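Local coordinates for protein putative glucose-6-phosphate 1-epimerase (Salmonella typhimurium, PDB 2HTA) that probably interconverts the alpha and beta anomers of glucose 6-phosphate, acting as a hexose-6-phosphate mutarotase of the galactose mutarotase superfamily, at residues Gln58-Leu63 against Ala154-Gly159; Leu136-Ala141 against Pro147-Leu152; Cys162-Glu167 against Ser176-Tyr181. One frame throughout, in Å; residues are numbered along the deposited sequence.

Interaction 1. Residues Gln58-Leu63 against Ala154-Gly159; sequences QGAHLL and ARFKVG
Phe-156 has CG anti to its carbonyl carbon (chi1 -63°), and this sends the ring from its strand toward Ala-60 and Leu-62. The CB of Leu-62 points toward the ring. With CG anti to the backbone N (chi1 178°), the rest of the branch runs on past the ring toward strand 162-169, and CB is left as the nearest atom. The ring reaches between the two residues with its far end. CE2 of Phe-156 lies 3.9 Å from CB of Leu-62. CZ of Phe-156 lies 3.4 Å from the carbonyl O of Ala-60. Both partners approach the ring obliquely. Beside the ring, the methyls meet directly, with CB of Ala-60 4.2 Å from CB of Ala-154.

No hydrogen bond joins the two segments. The closest CA atoms, those of Ala-60 and Ala-154, are 7.0 Å apart. This is face-to-face packing of two antiparallel sheets in the beta-sandwich of the galactose mutarotase superfamily. Strand 61-67 belongs to a smaller antiparallel sheet, strand 151-158 to the large one.

Ala-60 lies in the loop just before strand 61-67. All four touching residues are buried. Phe-55 meets the Phe-156 ring edge-to-face, and Trp-118 touches both Ala-60 and Ala-154. On the far side of strand 61-67, His-61 NE2 is hydrogen-bonded to Gly-90 O.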
loop_
_atom_site.group_PDB
_atom_site.type_symbol
_atom_site.label_atom_id
_atom_site.label_comp_id
_atom_site.label_asym_id
_atom_site.label_seq_id
_atom_site.Cartn_x
_atom_site.Cartn_y
_atom_site.Cartn_z
ATOM N N GLN A 58 8.259 -8.293 6.844
ATOM C CA GLN A 58 8.841 -8.096 5.504
ATOM C C GLN A 58 8.139 -6.977 4.755
ATOM O O GLN A 58 6.936 -7.059 4.477
ATOM C CB GLN A 58 8.804 -9.400 4.701
ATOM C CG GLN A 58 9.424 -9.263 3.330
ATOM C CD GLN A 58 9.584 -10.623 2.726
ATOM O OE1 GLN A 58 10.466 -11.364 3.115
ATOM N NE2 GLN A 58 8.728 -10.958 1.803
ATOM N N GLY A 59 8.864 -5.907 4.432
ATOM C CA GLY A 59 8.234 -4.762 3.809
ATOM C C GLY A 59 7.408 -3.845 4.708
ATOM O O GLY A 59 6.712 -2.955 4.180
ATOM N N ALA A 60 7.467 -4.031 6.033
ATOM C CA ALA A 60 6.511 -3.366 6.960
ATOM C C ALA A 60 5.177 -3.242 6.246
ATOM O O ALA A 60 4.637 -2.128 6.082
ATOM C CB ALA A 60 7.013 -1.974 7.357
ATOM N N HIS A 61 4.683 -4.374 5.761
ATOM C CA HIS A 61 3.636 -4.401 4.751
ATOM C C HIS A 61 2.287 -4.556 5.426
ATOM O O HIS A 61 1.956 -5.612 5.977
ATOM C CB HIS A 61 3.873 -5.600 3.816
ATOM C CG HIS A 61 3.134 -5.519 2.507
ATOM N ND1 HIS A 61 3.780 -5.580 1.279
ATOM C CD2 HIS A 61 1.803 -5.478 2.227
ATOM C CE1 HIS A 61 2.875 -5.516 0.311
ATOM N NE2 HIS A 61 1.668 -5.448 0.865
ATOM N N LEU A 62 1.503 -3.486 5.389
ATOM C CA LEU A 62 0.145 -3.560 5.894
ATOM C C LEU A 62 -0.662 -4.466 4.956
ATOM O O LEU A 62 -0.859 -4.159 3.821
ATOM C CB LEU A 62 -0.440 -2.133 5.964
ATOM C CG LEU A 62 -1.903 -2.013 6.442
ATOM C CD1 LEU A 62 -2.165 -2.546 7.866
ATOM C CD2 LEU A 62 -2.311 -0.503 6.326
ATOM N N LEU A 63 -1.135 -5.583 5.473
ATOM C CA LEU A 63 -1.854 -6.601 4.696
ATOM C C LEU A 63 -3.361 -6.386 4.708
ATOM O O LEU A 63 -4.041 -6.674 3.711
ATOM C CB LEU A 63 -1.620 -7.967 5.361
ATOM C CG LEU A 63 -0.154 -8.374 5.543
ATOM C CD1 LEU A 63 0.042 -9.669 6.292
ATOM C CD2 LEU A 63 0.477 -8.465 4.128
ATOM N N ALA A 154 8.365 3.512 8.924
ATOM C CA ALA A 154 6.963 3.448 8.459
ATOM C C ALA A 154 6.140 3.497 9.755
ATOM O O ALA A 154 6.286 2.618 10.618
ATOM C CB ALA A 154 6.678 2.169 7.680
ATOM N N ARG A 155 5.365 4.552 9.910
ATOM C CA ARG A 155 4.519 4.741 11.111
ATOM C C ARG A 155 3.104 4.574 10.680
ATOM O O ARG A 155 2.702 5.177 9.672
ATOM C CB ARG A 155 4.752 6.143 11.682
ATOM C CG ARG A 155 6.211 6.404 12.099
ATOM C CD ARG A 155 6.327 7.758 12.778
ATOM N NE ARG A 155 7.570 7.881 13.521
ATOM C CZ ARG A 155 8.680 8.418 13.023
ATOM N NH1 ARG A 155 9.782 8.491 13.770
ATOM N NH2 ARG A 155 8.673 8.918 11.798
ATOM N N PHE A 156 2.363 3.710 11.382
ATOM C CA PHE A 156 0.972 3.416 11.101
ATOM C C PHE A 156 0.095 3.796 12.271
ATOM O O PHE A 156 0.530 3.668 13.408
ATOM C CB PHE A 156 0.790 1.924 10.902
ATOM C CG PHE A 156 1.541 1.401 9.725
ATOM C CD1 PHE A 156 2.885 1.062 9.851
ATOM C CD2 PHE A 156 0.915 1.328 8.475
ATOM C CE1 PHE A 156 3.613 0.571 8.703
ATOM C CE2 PHE A 156 1.631 0.805 7.354
ATOM C CZ PHE A 156 2.959 0.462 7.490
ATOM N N LYS A 157 -1.122 4.242 11.991
ATOM C CA LYS A 157 -2.171 4.411 13.038
ATOM C C LYS A 157 -3.370 3.622 12.561
ATOM O O LYS A 157 -3.893 3.928 11.506
ATOM C CB LYS A 157 -2.511 5.894 13.169
ATOM C CG LYS A 157 -1.362 6.704 13.632
ATOM C CD LYS A 157 -1.898 8.069 14.160
ATOM C CE LYS A 157 -0.791 8.912 14.749
ATOM N NZ LYS A 157 -1.358 10.240 15.127
ATOM N N VAL A 158 -3.758 2.542 13.249
ATOM C CA VAL A 158 -4.865 1.747 12.781
ATOM C C VAL A 158 -5.985 1.808 13.794
ATOM O O VAL A 158 -5.783 1.527 14.959
ATOM C CB VAL A 158 -4.481 0.262 12.423
ATOM C CG1 VAL A 158 -3.452 0.272 11.262
ATOM C CG2 VAL A 158 -3.853 -0.471 13.623
ATOM N N GLY A 159 -7.121 2.263 13.340
ATOM C CA GLY A 159 -8.272 2.442 14.195
ATOM C C GLY A 159 -9.484 2.639 13.357
ATOM O O GLY A 159 -9.708 1.941 12.370
#

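Interaction 2. Residues Leu136-Ala141 against Pro147-Leu152; sequences LQSSEA and PHDFTL
Leu-136 pairs with Leu-152 through two backbone hydrogen bonds. Leu-136 N gives one to Leu-152 O, and Leu-152 N gives the other to Leu-136 O, both at 2.8 Å. This is an antiparallel hydrogen-bonded pair. The side chain of Leu-136 meets the Phe-150 ring at its edge, with CG in the ring plane and CD2 3.8 Å from CE2 of Phe-150.

Gln-137 faces Thr-151 in the next, non-hydrogen-bonded pair. Their side chains run alongside each other, pointing the same way. Gln-137 NE2 gives a hydrogen bond to Thr-151 OG1 (3.1 Å, N-H...O 160°), nearly in its amide plane.

Just past the strand, Ser-138 N still bonds Phe-150 O at 3.1 Å. Ser-138 N also lies 3.5 Å above the Phe-150 ring plane, over its centre. Ser-138 OG sits between the backbone N and the carbonyl carbon (chi1 48°), which turns it toward the returning chain. It accepts from Phe-150 N at 3.0 Å and donates to Asp-149 OD1 at 2.6 Å, on the anti side of the carboxylate. The same OD1 has a salt bridge to Arg-143 NH2, so helix 140-145 is tied to the returning chain.

Ser-139 is the N-cap of that helix. Strands 130-137 and 151-158 are neighbours in the large sheet, and the short helix connects them at one end. Leu-152 packs on Leu-166 and Ala-168 of the next strand, while Phe-150 reaches Phe-172 of strand 172-183.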
loop_
_atom_site.group_PDB
_atom_site.type_symbol
_atom_site.label_atom_id
_atom_site.label_comp_id
_atom_site.label_asym_id
_atom_site.label_seq_id
_atom_site.Cartn_x
_atom_site.Cartn_y
_atom_site.Cartn_z
ATOM N N LEU A 136 13.612 0.199 8.803
ATOM C CA LEU A 136 14.512 -0.539 7.921
ATOM C C LEU A 136 15.803 0.240 7.843
ATOM O O LEU A 136 15.785 1.465 7.767
ATOM C CB LEU A 136 13.908 -0.719 6.537
ATOM C CG LEU A 136 14.798 -1.547 5.564
ATOM C CD1 LEU A 136 14.669 -3.049 5.917
ATOM C CD2 LEU A 136 14.240 -1.319 4.193
ATOM N N GLN A 137 16.957 -0.456 7.924
ATOM C CA GLN A 137 18.239 0.250 7.782
ATOM C C GLN A 137 19.075 -0.378 6.703
ATOM O O GLN A 137 18.947 -1.566 6.414
ATOM C CB GLN A 137 19.026 0.242 9.073
ATOM C CG GLN A 137 18.310 1.092 10.163
ATOM C CD GLN A 137 19.167 1.305 11.343
ATOM O OE1 GLN A 137 19.315 0.401 12.150
ATOM N NE2 GLN A 137 19.755 2.500 11.464
ATOM N N SER A 138 19.954 0.416 6.130
ATOM C CA SER A 138 20.940 -0.118 5.194
ATOM C C SER A 138 21.869 -1.098 5.887
ATOM O O SER A 138 22.011 -1.103 7.124
ATOM C CB SER A 138 21.767 1.044 4.580
ATOM O OG SER A 138 22.212 1.915 5.584
ATOM N N SER A 139 22.480 -1.956 5.098
ATOM C CA SER A 139 23.381 -2.976 5.626
ATOM C C SER A 139 24.397 -3.203 4.509
ATOM O O SER A 139 24.239 -2.672 3.405
ATOM C CB SER A 139 22.603 -4.250 5.836
ATOM O OG SER A 139 22.146 -4.743 4.582
ATOM N N GLU A 140 25.392 -4.053 4.776
ATOM C CA GLU A 140 26.324 -4.398 3.712
ATOM C C GLU A 140 25.595 -5.002 2.521
ATOM O O GLU A 140 25.926 -4.710 1.350
ATOM C CB GLU A 140 27.379 -5.374 4.232
ATOM C CG GLU A 140 28.289 -5.854 3.078
ATOM C CD GLU A 140 29.419 -6.780 3.555
ATOM O OE1 GLU A 140 29.675 -6.811 4.778
ATOM O OE2 GLU A 140 30.036 -7.449 2.684
ATOM N N ALA A 141 24.590 -5.849 2.780
ATOM C CA ALA A 141 23.789 -6.387 1.680
ATOM C C ALA A 141 23.077 -5.323 0.783
ATOM O O ALA A 141 23.143 -5.391 -0.453
ATOM C CB ALA A 141 22.785 -7.404 2.190
ATOM N N PRO A 147 24.356 1.925 -3.065
ATOM C CA PRO A 147 25.450 2.395 -2.202
ATOM C C PRO A 147 25.146 3.702 -1.496
ATOM O O PRO A 147 25.891 4.680 -1.664
ATOM C CB PRO A 147 26.631 2.524 -3.183
ATOM C CG PRO A 147 25.925 2.972 -4.452
ATOM C CD PRO A 147 24.639 2.158 -4.498
ATOM N N HIS A 148 24.099 3.695 -0.667
ATOM C CA HIS A 148 23.696 4.840 0.141
ATOM C C HIS A 148 23.223 4.299 1.502
ATOM O O HIS A 148 22.449 3.329 1.566
ATOM C CB HIS A 148 22.489 5.543 -0.485
ATOM C CG HIS A 148 22.673 5.885 -1.925
ATOM N ND1 HIS A 148 23.273 7.056 -2.336
ATOM C CD2 HIS A 148 22.358 5.205 -3.058
ATOM C CE1 HIS A 148 23.329 7.087 -3.663
ATOM N NE2 HIS A 148 22.784 5.975 -4.126
ATOM N N ASP A 149 23.685 4.907 2.573
ATOM C CA ASP A 149 23.137 4.530 3.844
ATOM C C ASP A 149 21.776 5.184 4.061
ATOM O O ASP A 149 21.511 6.280 3.554
ATOM C CB ASP A 149 24.116 4.770 4.973
ATOM C CG ASP A 149 25.113 3.609 5.081
ATOM O OD1 ASP A 149 24.763 2.421 5.495
ATOM O OD2 ASP A 149 26.220 3.870 4.671
ATOM N N PHE A 150 20.924 4.505 4.820
ATOM C CA PHE A 150 19.581 5.056 5.053
ATOM C C PHE A 150 18.977 4.427 6.325
ATOM O O PHE A 150 19.417 3.354 6.766
ATOM C CB PHE A 150 18.652 4.757 3.835
ATOM C CG PHE A 150 18.303 3.258 3.665
ATOM C CD1 PHE A 150 19.058 2.442 2.790
ATOM C CD2 PHE A 150 17.229 2.685 4.339
ATOM C CE1 PHE A 150 18.711 1.108 2.638
ATOM C CE2 PHE A 150 16.914 1.335 4.247
ATOM C CZ PHE A 150 17.664 0.528 3.352
ATOM N N THR A 151 18.000 5.131 6.905
ATOM C CA THR A 151 17.074 4.546 7.880
ATOM C C THR A 151 15.672 4.976 7.413
ATOM O O THR A 151 15.398 6.186 7.252
ATOM C CB THR A 151 17.310 5.100 9.298
ATOM O OG1 THR A 151 18.653 4.823 9.687
ATOM C CG2 THR A 151 16.359 4.419 10.268
ATOM N N LEU A 152 14.798 3.993 7.174
ATOM C CA LEU A 152 13.465 4.237 6.684
ATOM C C LEU A 152 12.530 3.852 7.826
ATOM O O LEU A 152 12.740 2.800 8.463
ATOM C CB LEU A 152 13.162 3.265 5.544
ATOM C CG LEU A 152 12.830 3.640 4.123
ATOM C CD1 LEU A 152 12.215 2.387 3.360
ATOM C CD2 LEU A 152 11.945 4.877 3.973
#

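Interaction 3. Residues Cys162-Glu167 against Ser176-Tyr181; sequences CEIELE and SALHSY
Ile-164 and Leu-178 meet through methyl groups. CG2 of Ile-164 is 3.7 Å from CD1 of Leu-178 and 4.1 Å from its CD2. The two side chains run antiparallel, each passing alongside the other. With CG1 of Ile-164 anti to the carbonyl carbon (chi1 -58°), it is CG2, anti to the backbone N, that is left turned to Leu-178. Leu-166 adds a looser contact, its CB 4.3 Å from CD2 of Leu-178. Leu-178 thus touches two side chains that lie two residues apart, on the same face of strand 162-169. All three side chains are buried, and no hydrogen bond crosses between the segments.

Strand 298-308 pairs with strand 162-169: backbone hydrogen bonds join Ile-164 to Gln-302 and Leu-166 to Leu-300. Ile-164 also packs on Phe-156, and Leu-166 on Trp-118. Leu-178 packs on Gln-302, whose OE1 is hydrogen-bonded to Ser-180 OG.

Just past Leu-178, the chain makes an inverse gamma turn centred on His-179, with a weak bond from Ser-180 N to Leu-178 O. The His-179 side chain touches Glu-282 of strand 278-286. The apolar layer packs strand 162-169 of the large sheet on strand 172-183 in the mutarotase beta-sandwich. His-179, probably catalytic with Glu-282, follows Leu-178 directly.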
loop_
_atom_site.group_PDB
_atom_site.type_symbol
_atom_site.label_atom_id
_atom_site.label_comp_id
_atom_site.label_asym_id
_atom_site.label_seq_id
_atom_site.Cartn_x
_atom_site.Cartn_y
_atom_site.Cartn_z
ATOM N N CYS A 162 -7.146 4.918 9.046
ATOM C CA CYS A 162 -5.831 4.276 8.941
ATOM C C CYS A 162 -4.866 5.333 8.423
ATOM O O CYS A 162 -5.162 5.956 7.401
ATOM C CB CYS A 162 -5.951 3.102 7.974
ATOM S SG CYS A 162 -4.324 2.249 7.716
ATOM N N GLU A 163 -3.764 5.581 9.130
ATOM C CA GLU A 163 -2.757 6.530 8.675
ATOM C C GLU A 163 -1.476 5.770 8.406
ATOM O O GLU A 163 -1.107 4.858 9.155
ATOM C CB GLU A 163 -2.492 7.623 9.677
ATOM C CG GLU A 163 -3.779 8.295 10.126
ATOM C CD GLU A 163 -3.498 9.343 11.200
ATOM O OE1 GLU A 163 -2.308 9.807 11.282
ATOM O OE2 GLU A 163 -4.455 9.691 11.935
ATOM N N ILE A 164 -0.804 6.162 7.325
ATOM C CA ILE A 164 0.469 5.523 6.915
ATOM C C ILE A 164 1.419 6.681 6.673
ATOM O O ILE A 164 1.056 7.605 5.966
ATOM C CB ILE A 164 0.277 4.688 5.644
ATOM C CG1 ILE A 164 -0.809 3.626 5.902
ATOM C CG2 ILE A 164 1.645 3.994 5.244
ATOM C CD1 ILE A 164 -1.498 3.075 4.650
ATOM N N GLU A 165 2.590 6.677 7.299
ATOM C CA GLU A 165 3.566 7.734 7.029
ATOM C C GLU A 165 4.931 7.082 6.820
ATOM O O GLU A 165 5.416 6.348 7.685
ATOM C CB GLU A 165 3.611 8.704 8.207
ATOM C CG GLU A 165 4.702 9.827 8.089
ATOM C CD GLU A 165 4.836 10.641 9.381
ATOM O OE1 GLU A 165 5.231 10.078 10.430
ATOM O OE2 GLU A 165 4.534 11.851 9.350
ATOM N N LEU A 166 5.514 7.310 5.657
ATOM C CA LEU A 166 6.864 6.865 5.330
ATOM C C LEU A 166 7.898 8.001 5.429
ATOM O O LEU A 166 7.725 9.066 4.843
ATOM C CB LEU A 166 6.858 6.305 3.905
ATOM C CG LEU A 166 8.215 5.728 3.491
ATOM C CD1 LEU A 166 8.552 4.408 4.227
ATOM C CD2 LEU A 166 8.232 5.553 1.959
ATOM N N GLU A 167 9.015 7.758 6.106
ATOM C CA GLU A 167 10.005 8.819 6.357
ATOM C C GLU A 167 11.398 8.222 6.129
ATOM O O GLU A 167 11.741 7.179 6.723
ATOM C CB GLU A 167 9.868 9.269 7.814
ATOM C CG GLU A 167 10.873 10.276 8.257
ATOM C CD GLU A 167 10.584 10.713 9.729
ATOM O OE1 GLU A 167 11.245 10.233 10.706
ATOM O OE2 GLU A 167 9.645 11.519 9.870
ATOM N N SER A 176 9.018 7.141 -4.825
ATOM C CA SER A 176 8.402 6.203 -3.888
ATOM C C SER A 176 6.882 6.213 -4.066
ATOM O O SER A 176 6.340 7.102 -4.760
ATOM C CB SER A 176 8.741 6.538 -2.447
ATOM O OG SER A 176 8.434 7.897 -2.148
ATOM N N ALA A 177 6.217 5.254 -3.415
ATOM C CA ALA A 177 4.751 5.157 -3.417
ATOM C C ALA A 177 4.240 4.356 -2.209
ATOM O O ALA A 177 4.967 3.465 -1.673
ATOM C CB ALA A 177 4.259 4.431 -4.701
ATOM N N LEU A 178 2.997 4.652 -1.781
ATOM C CA LEU A 178 2.288 3.717 -0.920
ATOM C C LEU A 178 1.225 3.131 -1.865
ATOM O O LEU A 178 0.325 3.834 -2.325
ATOM C CB LEU A 178 1.677 4.472 0.293
ATOM C CG LEU A 178 2.669 5.297 1.090
ATOM C CD1 LEU A 178 1.975 6.102 2.242
ATOM C CD2 LEU A 178 3.751 4.337 1.708
ATOM N N HIS A 179 1.426 1.871 -2.250
ATOM C CA HIS A 179 0.763 1.271 -3.417
ATOM C C HIS A 179 -0.549 0.587 -2.980
ATOM O O HIS A 179 -0.764 -0.586 -3.267
ATOM C CB HIS A 179 1.716 0.207 -3.992
ATOM C CG HIS A 179 1.369 -0.305 -5.354
ATOM N ND1 HIS A 179 0.173 -0.913 -5.635
ATOM C CD2 HIS A 179 2.121 -0.417 -6.493
ATOM C CE1 HIS A 179 0.157 -1.325 -6.894
ATOM N NE2 HIS A 179 1.339 -1.070 -7.422
ATOM N N SER A 180 -1.431 1.309 -2.293
ATOM C CA SER A 180 -2.591 0.647 -1.660
ATOM C C SER A 180 -3.609 -0.043 -2.577
ATOM O O SER A 180 -4.015 0.528 -3.587
ATOM C CB SER A 180 -3.345 1.700 -0.823
ATOM O OG SER A 180 -2.387 2.455 -0.133
ATOM N N TYR A 181 -4.013 -1.260 -2.182
ATOM C CA TYR A 181 -5.066 -2.069 -2.822
ATOM C C TYR A 181 -6.338 -1.998 -1.948
ATOM O O TYR A 181 -6.338 -2.521 -0.847
ATOM C CB TYR A 181 -4.676 -3.541 -2.812
ATOM C CG TYR A 181 -3.557 -3.876 -3.777
ATOM C CD1 TYR A 181 -2.216 -3.502 -3.501
ATOM C CD2 TYR A 181 -3.811 -4.606 -4.905
ATOM C CE1 TYR A 181 -1.132 -3.860 -4.354
ATOM C CE2 TYR A 181 -2.721 -4.957 -5.816
ATOM C CZ TYR A 181 -1.427 -4.568 -5.524
ATOM O OH TYR A 181 -0.383 -4.908 -6.387
#

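Overall arrangement
The large antiparallel sheet is common to all three contacts. Interaction 2 joins two of its adjacent strands, 130-137 and 151-158, at one end. Interactions 1 and 3 pack it against two other sheets, through strands 61-67 and 172-183. Their centres are about 8 Å apart, and they touch where strands 151-158 and 162-169 pair and where Leu-62 CD2 meets Cys-162 SG. Interaction 2 is centred about 19 Å from interaction 1 and about 20 Å from interaction 3. Along the chain, interaction 2 falls between the two segments of interaction 1, and interaction 3 follows both. Of the three, interaction 3 reaches the strand carrying His-179, the probable catalytic residue.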